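Local coordinates for putative lipoprotein YcdA (Bacillus subtilis subsp. subtilis str. 168, PDB 4R4G) that is of unknown function but is a putative membrane-anchored lipoprotein, built from an Ig-like N-terminal domain and an alpha/beta C-terminal domain, at residues D232-A238 with V295-K301; T25-K29 with T226-S230; S12-K18 with V45-G51. Residues are numbered along the deposited sequence.

Interaction 1 (D232-A238 with V295-K301); sequences DEAIVEA and VEVKMKK
Two antiparallel strands pair in the mixed sheet of the C-terminal DUF5105 domain, a family placed in the NTF2 clan. Strands 233-238 and 295-301 run 4.6 Å apart at closest approach, with their N-to-C directions 149° apart, both in extended beta conformation. The register pairs Glu233 with Lys300 and proceeds residue by residue to Ala238 with Val295. Ala234-Met299, Val236-Val297 and Ala238-Val295 are the hydrogen-bonded pairs, each with two backbone bonds: Ala234 N to Met299 O and Met299 N to Ala234 O, both 3.0 Å; Val236 N to Val297 O 2.8 Å and Val297 N to Val236 O 2.9 Å; Ala238 N to Val295 O and Val295 N to Ala238 O, both 2.8 Å. Lys301 N to Asp232 O, 2.8 Å, extends the ladder. CA-H...O contacts accompany these bonds, for example Lys298 CA to Ala234 O at 3.3 Å.

The face bearing Ala234, Val236, Ala238, Val295, Val297 and selenomethionine Met299 is buried. There Val236 (t) brings CG2 to 3.6 Å from CG of Met299, whose chi angles are all m; helices 145-157 and 314-321 pack on this face.

The other face carries charge. Glu237 OE1 and Glu296 OE2 lie 3.6 Å apart, two like charges, and Glu237 approaches a bound tetraethylene glycol. Ile235 (chi1 m, chi2 m) sets CD1 3.8 Å from Lys298 CB. Glu233 (p, t, chi3 46°) reaches diagonally past its direct partner Lys300 to Lys298 (t, t, p, t), making a salt bridge from OE1 to Lys298 NZ at 3.6 Å.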
loop_
_atom_site.group_PDB
_atom_site.type_symbol
_atom_site.label_atom_id
_atom_site.label_comp_id
_atom_site.label_asym_id
_atom_site.label_seq_id
_atom_site.Cartn_x
_atom_site.Cartn_y
_atom_site.Cartn_z
ATOM N N ASP A 232 2.571 11.881 -3.123
ATOM C CA ASP A 232 1.739 11.884 -1.921
ATOM C C ASP A 232 0.637 10.797 -1.923
ATOM O O ASP A 232 -0.263 10.841 -1.073
ATOM C CB ASP A 232 1.129 13.282 -1.705
ATOM C CG ASP A 232 1.967 14.175 -0.798
ATOM O OD1 ASP A 232 3.220 14.148 -0.922
ATOM O OD2 ASP A 232 1.374 14.898 0.040
ATOM N N GLU A 233 0.723 9.803 -2.824
ATOM C CA GLU A 233 -0.292 8.760 -2.842
ATOM C C GLU A 233 0.266 7.387 -3.229
ATOM O O GLU A 233 1.055 7.270 -4.177
ATOM C CB GLU A 233 -1.526 9.140 -3.702
ATOM C CG GLU A 233 -1.342 9.436 -5.185
ATOM C CD GLU A 233 -2.619 9.836 -5.919
ATOM O OE1 GLU A 233 -3.385 10.683 -5.396
ATOM O OE2 GLU A 233 -2.844 9.304 -7.031
ATOM N N ALA A 234 -0.164 6.342 -2.465
ATOM C CA ALA A 234 0.241 4.942 -2.651
ATOM C C ALA A 234 -0.894 4.054 -3.108
ATOM O O ALA A 234 -2.062 4.416 -2.964
ATOM C CB ALA A 234 0.800 4.382 -1.355
ATOM N N ILE A 235 -0.538 2.863 -3.626
ATOM C CA ILE A 235 -1.470 1.807 -4.025
ATOM C C ILE A 235 -1.214 0.602 -3.133
ATOM O O ILE A 235 -0.120 0.027 -3.152
ATOM C CB ILE A 235 -1.447 1.433 -5.542
ATOM C CG1 ILE A 235 -1.839 2.633 -6.427
ATOM C CG2 ILE A 235 -2.332 0.189 -5.843
ATOM C CD1 ILE A 235 -3.236 3.286 -6.138
ATOM N N VAL A 236 -2.230 0.239 -2.336
ATOM C CA VAL A 236 -2.199 -0.895 -1.437
ATOM C C VAL A 236 -3.066 -1.977 -2.050
ATOM O O VAL A 236 -4.218 -1.734 -2.428
ATOM C CB VAL A 236 -2.625 -0.545 0.003
ATOM C CG1 VAL A 236 -2.435 -1.751 0.924
ATOM C CG2 VAL A 236 -1.853 0.652 0.541
ATOM N N GLU A 237 -2.486 -3.154 -2.191
ATOM C CA GLU A 237 -3.127 -4.334 -2.736
ATOM C C GLU A 237 -3.639 -5.150 -1.554
ATOM O O GLU A 237 -2.850 -5.686 -0.770
ATOM C CB GLU A 237 -2.098 -5.093 -3.581
ATOM C CG GLU A 237 -2.634 -6.195 -4.466
ATOM C CD GLU A 237 -1.781 -6.475 -5.690
ATOM O OE1 GLU A 237 -1.515 -5.528 -6.471
ATOM O OE2 GLU A 237 -1.404 -7.654 -5.884
ATOM N N ALA A 238 -4.960 -5.163 -1.369
ATOM C CA ALA A 238 -5.589 -5.885 -0.266
ATOM C C ALA A 238 -6.106 -7.222 -0.745
ATOM O O ALA A 238 -6.928 -7.275 -1.659
ATOM C CB ALA A 238 -6.711 -5.062 0.322
ATOM N N VAL A 295 -8.120 -6.339 -4.008
ATOM C CA VAL A 295 -8.671 -5.018 -4.306
ATOM C C VAL A 295 -7.553 -4.025 -4.216
ATOM O O VAL A 295 -6.783 -4.071 -3.263
ATOM C CB VAL A 295 -9.858 -4.637 -3.365
ATOM C CG1 VAL A 295 -10.380 -3.232 -3.657
ATOM C CG2 VAL A 295 -10.991 -5.638 -3.478
ATOM N N GLU A 296 -7.448 -3.133 -5.193
ATOM C CA GLU A 296 -6.438 -2.084 -5.141
ATOM C C GLU A 296 -7.092 -0.881 -4.522
ATOM O O GLU A 296 -8.228 -0.547 -4.865
ATOM C CB GLU A 296 -5.836 -1.777 -6.518
ATOM C CG GLU A 296 -4.784 -2.785 -6.943
ATOM C CD GLU A 296 -3.994 -2.440 -8.190
ATOM O OE1 GLU A 296 -4.618 -2.042 -9.202
ATOM O OE2 GLU A 296 -2.754 -2.630 -8.170
ATOM N N VAL A 297 -6.423 -0.298 -3.539
ATOM C CA VAL A 297 -6.940 0.820 -2.761
ATOM C C VAL A 297 -5.881 1.910 -2.738
ATOM O O VAL A 297 -4.710 1.626 -2.487
ATOM C CB VAL A 297 -7.327 0.310 -1.331
ATOM C CG1 VAL A 297 -7.323 1.422 -0.290
ATOM C CG2 VAL A 297 -8.670 -0.407 -1.346
ATOM N N LYS A 298 -6.291 3.149 -2.999
ATOM C CA LYS A 298 -5.396 4.293 -2.991
ATOM C C LYS A 298 -5.415 4.975 -1.623
ATOM O O LYS A 298 -6.483 5.305 -1.090
ATOM C CB LYS A 298 -5.779 5.279 -4.115
ATOM C CG LYS A 298 -4.788 6.420 -4.373
ATOM C CD LYS A 298 -5.229 7.344 -5.528
ATOM C CE LYS A 298 -6.355 8.298 -5.168
ATOM N NZ LYS A 298 -6.566 9.333 -6.210
HETATM N N MSE A 299 -4.219 5.155 -1.057
HETATM C CA MSE A 299 -3.967 5.861 0.202
HETATM C C MSE A 299 -3.363 7.210 -0.122
HETATM O O MSE A 299 -2.696 7.341 -1.151
HETATM C CB MSE A 299 -2.998 5.075 1.111
HETATM C CG MSE A 299 -3.455 3.677 1.498
HETATM SE SE MSE A 299 -5.074 3.649 2.525
HETATM C CE MSE A 299 -4.446 4.330 4.257
ATOM N N LYS A 300 -3.540 8.198 0.761
ATOM C CA LYS A 300 -2.997 9.532 0.544
ATOM C C LYS A 300 -2.247 9.985 1.786
ATOM O O LYS A 300 -2.807 9.972 2.882
ATOM C CB LYS A 300 -4.130 10.512 0.164
ATOM C CG LYS A 300 -4.442 10.513 -1.342
ATOM C CD LYS A 300 -5.830 11.084 -1.708
ATOM C CE LYS A 300 -5.940 11.417 -3.187
ATOM N NZ LYS A 300 -7.341 11.706 -3.606
ATOM N N LYS A 301 -0.968 10.375 1.606
ATOM C CA LYS A 301 -0.071 10.828 2.679
ATOM C C LYS A 301 -0.208 12.332 2.950
ATOM O O LYS A 301 -0.374 13.117 2.014
ATOM C CB LYS A 301 1.390 10.493 2.315
ATOM C CG LYS A 301 2.422 10.757 3.415
ATOM C CD LYS A 301 3.838 10.402 2.978
ATOM C CE LYS A 301 4.590 11.516 2.274
ATOM N NZ LYS A 301 5.958 11.082 1.852
#

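Interaction 2 (T25-K29 with T226-S230); sequences TLPSK and TTSIS
A single leucine methyl accounts for half of the residue contacts in this interface between two domains, and the backbones share no hydrogen bond. Residues 25-29 leave strand 16-25 of the Ig-like domain as an irregular loop, extended from Leu26 to Ser28 and turning at Lys29 (phi/psi -56/-30). They cross the end of strand 221-230 of the C-terminal domain, the two end-to-end directions lying 73° apart; the nearest CA atoms, Leu26 and Ser228, are 5.6 Å apart.

Leu26 (chi1 m, chi2 t) points toward the strand and sets CD1 3.5 Å from Thr226 O, 3.7 Å from Thr226 CG2 and 3.7 Å from Ile229 CD1. The hydroxyl of Thr226 is hydrogen-bonded to Ser146. Thr227 and Ser228 both face Ile235 of the adjacent strand, a classic beta bulge, with Thr227 at phi/psi -99/-27. At the bulge residue Ser228, Pro27 O lies 3.9 Å from CB, and the extended side chain of Lys29 (chi1 m, the rest t) brings CG 3.3 Å from Ser228 OG.

A tetraethylene glycol, probably from the crystallisation liquor, lies against Leu26. The small contact, 331 Å², is van der Waals packing of aliphatic groups on polar and apolar atoms, without hydrogen bonds or salt bridges between the segments.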
loop_
_atom_site.group_PDB
_atom_site.type_symbol
_atom_site.label_atom_id
_atom_site.label_comp_id
_atom_site.label_asym_id
_atom_site.label_seq_id
_atom_site.Cartn_x
_atom_site.Cartn_y
_atom_site.Cartn_z
ATOM N N THR A 25 13.238 1.908 -3.037
ATOM C CA THR A 25 11.923 2.381 -3.450
ATOM C C THR A 25 11.152 1.207 -4.044
ATOM O O THR A 25 11.723 0.151 -4.367
ATOM C CB THR A 25 12.003 3.579 -4.440
ATOM O OG1 THR A 25 12.675 3.198 -5.650
ATOM C CG2 THR A 25 12.637 4.838 -3.835
ATOM N N LEU A 26 9.841 1.383 -4.140
ATOM C CA LEU A 26 9.002 0.390 -4.767
ATOM C C LEU A 26 9.007 0.726 -6.222
ATOM O O LEU A 26 9.003 1.924 -6.534
ATOM C CB LEU A 26 7.565 0.421 -4.213
ATOM C CG LEU A 26 7.287 -0.199 -2.856
ATOM C CD1 LEU A 26 5.888 0.115 -2.459
ATOM C CD2 LEU A 26 7.465 -1.715 -2.872
ATOM N N PRO A 27 8.933 -0.262 -7.132
ATOM C CA PRO A 27 8.893 0.075 -8.560
ATOM C C PRO A 27 7.672 0.917 -8.982
ATOM O O PRO A 27 6.715 1.116 -8.218
ATOM C CB PRO A 27 8.883 -1.297 -9.240
ATOM C CG PRO A 27 8.487 -2.266 -8.197
ATOM C CD PRO A 27 8.943 -1.725 -6.913
ATOM N N SER A 28 7.730 1.455 -10.215
ATOM C CA SER A 28 6.648 2.224 -10.823
ATOM C C SER A 28 5.460 1.287 -11.021
ATOM O O SER A 28 5.698 0.086 -11.189
ATOM C CB SER A 28 7.119 2.799 -12.160
ATOM O OG SER A 28 6.083 3.395 -12.926
ATOM N N LYS A 29 4.190 1.806 -11.013
ATOM C CA LYS A 29 2.989 0.980 -11.281
ATOM C C LYS A 29 3.156 0.280 -12.649
ATOM O O LYS A 29 2.682 -0.839 -12.852
ATOM C CB LYS A 29 1.661 1.816 -11.289
ATOM C CG LYS A 29 1.446 2.836 -10.156
ATOM C CD LYS A 29 0.116 3.638 -10.227
ATOM C CE LYS A 29 0.022 4.638 -9.074
ATOM N NZ LYS A 29 -1.295 5.340 -8.999
ATOM N N THR A 226 1.661 -2.675 0.067
ATOM C CA THR A 226 1.860 -1.480 -0.763
ATOM C C THR A 226 2.617 -1.941 -2.024
ATOM O O THR A 226 3.711 -2.518 -1.906
ATOM C CB THR A 226 2.612 -0.396 -0.009
ATOM O OG1 THR A 226 1.934 -0.147 1.222
ATOM C CG2 THR A 226 2.709 0.877 -0.804
ATOM N N THR A 227 2.014 -1.737 -3.205
ATOM C CA THR A 227 2.604 -2.181 -4.458
ATOM C C THR A 227 3.326 -1.028 -5.199
ATOM O O THR A 227 4.292 -1.289 -5.927
ATOM C CB THR A 227 1.552 -2.883 -5.308
ATOM O OG1 THR A 227 0.405 -2.044 -5.492
ATOM C CG2 THR A 227 1.125 -4.201 -4.700
ATOM N N SER A 228 2.901 0.234 -4.991
ATOM C CA SER A 228 3.530 1.408 -5.613
ATOM C C SER A 228 3.273 2.668 -4.826
ATOM O O SER A 228 2.204 2.825 -4.252
ATOM C CB SER A 228 3.034 1.610 -7.042
ATOM O OG SER A 228 1.622 1.569 -7.135
ATOM N N ILE A 229 4.265 3.546 -4.770
ATOM C CA ILE A 229 4.194 4.865 -4.144
ATOM C C ILE A 229 4.581 5.865 -5.206
ATOM O O ILE A 229 5.550 5.642 -5.949
ATOM C CB ILE A 229 5.054 5.042 -2.861
ATOM C CG1 ILE A 229 4.768 3.945 -1.830
ATOM C CG2 ILE A 229 4.889 6.469 -2.261
ATOM C CD1 ILE A 229 5.922 3.577 -1.038
ATOM N N SER A 230 3.805 6.953 -5.293
ATOM C CA SER A 230 4.009 8.012 -6.259
ATOM C C SER A 230 3.579 9.327 -5.644
ATOM O O SER A 230 2.400 9.701 -5.621
ATOM C CB SER A 230 3.279 7.721 -7.572
ATOM O OG SER A 230 3.819 6.600 -8.262
#

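Interaction 3 (S12-K18 with V45-G51)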
loop_
_atom_site.group_PDB
_atom_site.type_symbol
_atom_site.label_atom_id
_atom_site.label_comp_id
_atom_site.label_asym_id
_atom_site.label_seq_id
_atom_site.Cartn_x
_atom_site.Cartn_y
_atom_site.Cartn_z
ATOM N N SER A 12 37.837 11.899 -11.362
ATOM C CA SER A 12 38.850 11.731 -12.373
ATOM C C SER A 12 39.236 13.152 -12.767
ATOM O O SER A 12 38.649 14.110 -12.247
ATOM C CB SER A 12 38.341 10.897 -13.544
ATOM O OG SER A 12 37.428 11.625 -14.346
ATOM N N ASP A 13 40.203 13.302 -13.663
ATOM C CA ASP A 13 40.645 14.623 -14.098
ATOM C C ASP A 13 39.563 15.348 -14.933
ATOM O O ASP A 13 39.612 16.582 -15.034
ATOM C CB ASP A 13 41.985 14.524 -14.882
ATOM C CG ASP A 13 42.054 13.517 -16.036
ATOM O OD1 ASP A 13 41.340 12.469 -15.973
ATOM O OD2 ASP A 13 42.868 13.737 -16.966
ATOM N N ILE A 14 38.573 14.595 -15.489
ATOM C CA ILE A 14 37.548 15.185 -16.353
ATOM C C ILE A 14 36.168 15.341 -15.676
ATOM O O ILE A 14 35.415 16.214 -16.104
ATOM C CB ILE A 14 37.434 14.480 -17.728
ATOM C CG1 ILE A 14 36.735 13.135 -17.663
ATOM C CG2 ILE A 14 38.786 14.410 -18.463
ATOM C CD1 ILE A 14 36.202 12.791 -18.958
ATOM N N ALA A 15 35.842 14.558 -14.626
ATOM C CA ALA A 15 34.559 14.710 -13.922
ATOM C C ALA A 15 34.654 14.329 -12.445
ATOM O O ALA A 15 35.529 13.554 -12.064
ATOM C CB ALA A 15 33.478 13.881 -14.596
ATOM N N GLN A 16 33.755 14.892 -11.613
ATOM C CA GLN A 16 33.669 14.588 -10.187
ATOM C C GLN A 16 32.256 14.120 -9.866
ATOM O O GLN A 16 31.288 14.836 -10.142
ATOM C CB GLN A 16 34.075 15.781 -9.299
ATOM C CG GLN A 16 34.035 15.449 -7.793
ATOM C CD GLN A 16 33.955 16.645 -6.876
ATOM O OE1 GLN A 16 34.867 16.901 -6.076
ATOM N NE2 GLN A 16 32.842 17.372 -6.931
ATOM N N VAL A 17 32.134 12.918 -9.285
ATOM C CA VAL A 17 30.827 12.365 -8.961
ATOM C C VAL A 17 30.672 12.281 -7.453
ATOM O O VAL A 17 31.571 11.817 -6.755
ATOM C CB VAL A 17 30.598 10.995 -9.649
ATOM C CG1 VAL A 17 29.183 10.477 -9.421
ATOM C CG2 VAL A 17 30.895 11.081 -11.137
ATOM N N LYS A 18 29.526 12.743 -6.965
ATOM C CA LYS A 18 29.167 12.718 -5.560
ATOM C C LYS A 18 27.859 11.992 -5.423
ATOM O O LYS A 18 26.913 12.314 -6.141
ATOM C CB LYS A 18 29.045 14.150 -4.983
ATOM C CG LYS A 18 30.155 15.128 -5.405
ATOM C CD LYS A 18 30.103 16.455 -4.636
ATOM C CE LYS A 18 29.866 17.639 -5.540
ATOM N NZ LYS A 18 30.665 18.820 -5.120
ATOM N N VAL A 45 22.687 11.473 -7.411
ATOM C CA VAL A 45 24.068 11.800 -7.716
ATOM C C VAL A 45 24.166 13.247 -8.166
ATOM O O VAL A 45 23.160 13.853 -8.535
ATOM C CB VAL A 45 24.701 10.843 -8.786
ATOM C CG1 VAL A 45 24.746 9.394 -8.301
ATOM C CG2 VAL A 45 24.005 10.957 -10.147
ATOM N N ALA A 46 25.402 13.766 -8.173
ATOM C CA ALA A 46 25.798 15.082 -8.646
ATOM C C ALA A 46 27.060 14.914 -9.428
ATOM O O ALA A 46 27.978 14.241 -8.953
ATOM C CB ALA A 46 26.011 16.022 -7.480
ATOM N N VAL A 47 27.094 15.444 -10.658
ATOM C CA VAL A 47 28.274 15.315 -11.514
ATOM C C VAL A 47 28.812 16.713 -11.829
ATOM O O VAL A 47 28.146 17.487 -12.512
ATOM C CB VAL A 47 28.025 14.469 -12.804
ATOM C CG1 VAL A 47 29.333 14.205 -13.557
ATOM C CG2 VAL A 47 27.341 13.150 -12.472
ATOM N N LYS A 48 30.010 17.031 -11.302
ATOM C CA LYS A 48 30.725 18.301 -11.525
ATOM C C LYS A 48 31.738 18.123 -12.657
ATOM O O LYS A 48 32.497 17.147 -12.637
ATOM C CB LYS A 48 31.431 18.760 -10.223
ATOM C CG LYS A 48 32.046 20.161 -10.287
ATOM C CD LYS A 48 31.926 20.938 -8.963
ATOM C CE LYS A 48 32.540 22.318 -9.079
ATOM N NZ LYS A 48 32.184 23.201 -7.939
ATOM N N ASN A 49 31.741 19.031 -13.652
ATOM C CA ASN A 49 32.707 18.955 -14.756
ATOM C C ASN A 49 34.020 19.563 -14.260
ATOM O O ASN A 49 34.112 20.786 -14.145
ATOM C CB ASN A 49 32.177 19.659 -16.029
ATOM C CG ASN A 49 33.086 19.636 -17.254
ATOM O OD1 ASN A 49 34.231 19.162 -17.238
ATOM N ND2 ASN A 49 32.591 20.170 -18.360
ATOM N N THR A 50 35.019 18.715 -13.921
ATOM C CA THR A 50 36.315 19.197 -13.419
ATOM C C THR A 50 37.283 19.530 -14.571
ATOM O O THR A 50 38.354 20.090 -14.320
ATOM C CB THR A 50 36.960 18.212 -12.419
ATOM O OG1 THR A 50 37.044 16.905 -12.979
ATOM C CG2 THR A 50 36.257 18.189 -11.074
ATOM N N GLY A 51 36.889 19.206 -15.805
ATOM C CA GLY A 51 37.686 19.450 -17.005
ATOM C C GLY A 51 37.547 20.845 -17.589
ATOM O O GLY A 51 37.113 21.787 -16.909
#
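Strands 16-18 and 45-48 run antiparallel, their directions 163° apart and their axes 4.7 Å apart at closest approach. Gln16-Lys48 and Lys18-Ala46 are hydrogen-bonded pairs: Gln16 N to Lys48 O and Lys48 N to Gln16 O are both 2.8 Å, Lys18 N to Ala46 O and Ala46 N to Lys18 O both 2.9 Å. Val17 and Val47 form the non-hydrogen-bonded pair between them, with CA atoms 4.7 Å apart and Val17 CA 3.4 Å from Ala46 O. On the N-terminal side of Gln16 and the C-terminal side of Lys48, Ile14 O accepts weak bonds from Thr50 N and Gly51 N, each 3.3 Å. Within residues 12-18, Ser12 N donates to Ala15 O at 2.9 Å, closing a tight turn.

Thr50 points its side chain at this turn: OG1 lies 3.3 Å from both Ser12 O and Asp13 O, and CG2 is 3.7 Å from Gln16 CB. Ser12 OG is hydrogen-bonded to Lys123 O and weakly accepts Ile14 N (3.4 Å) and Ala15 N (3.3 Å). Asn49 OD1 weakly accepts Gly51 N at 3.0 Å, while its ND2 binds Ile88 O and Asp53 O. Val47 CG1 sits 4.2 Å from Val17 CG2 and 4.3 Å from Ala15 CB, and all three side chains meet Tyr112 of strand 107-112 in the opposing sheet. Gln16, Lys18, Ala46 and Lys48 occupy the other face.

This alternation, with an apolar face packed on a second antiparallel sheet and a more polar face turned outward, is typical of an Ig-like beta sandwich, here the N-terminal DUF4352 domain.

Overall arrangement
Interaction 3 lies within the Ig-like N-terminal domain and interaction 1 within the C-terminal domain, their centres 39 Å apart. Interaction 2 joins the two domains, its centre 31 Å from that of interaction 3 and 10 Å from that of interaction 1, which it touches: strands 221-230 and 233-244 are consecutive neighbours in one sheet, bonded by Ile235 O to Thr227 N and Ile235 N to Ser228 O, both 2.8 Å. Strand 16-25 leads from interaction 3 into the loop of interaction 2; the order 12-18, 25-29, 45-51, 226-230 makes the two alternate, whereas interaction 1 follows both. Interaction 2 thus brings an N-terminal-domain loop against the C-terminal sheet, in addition to the kinked-helix connection.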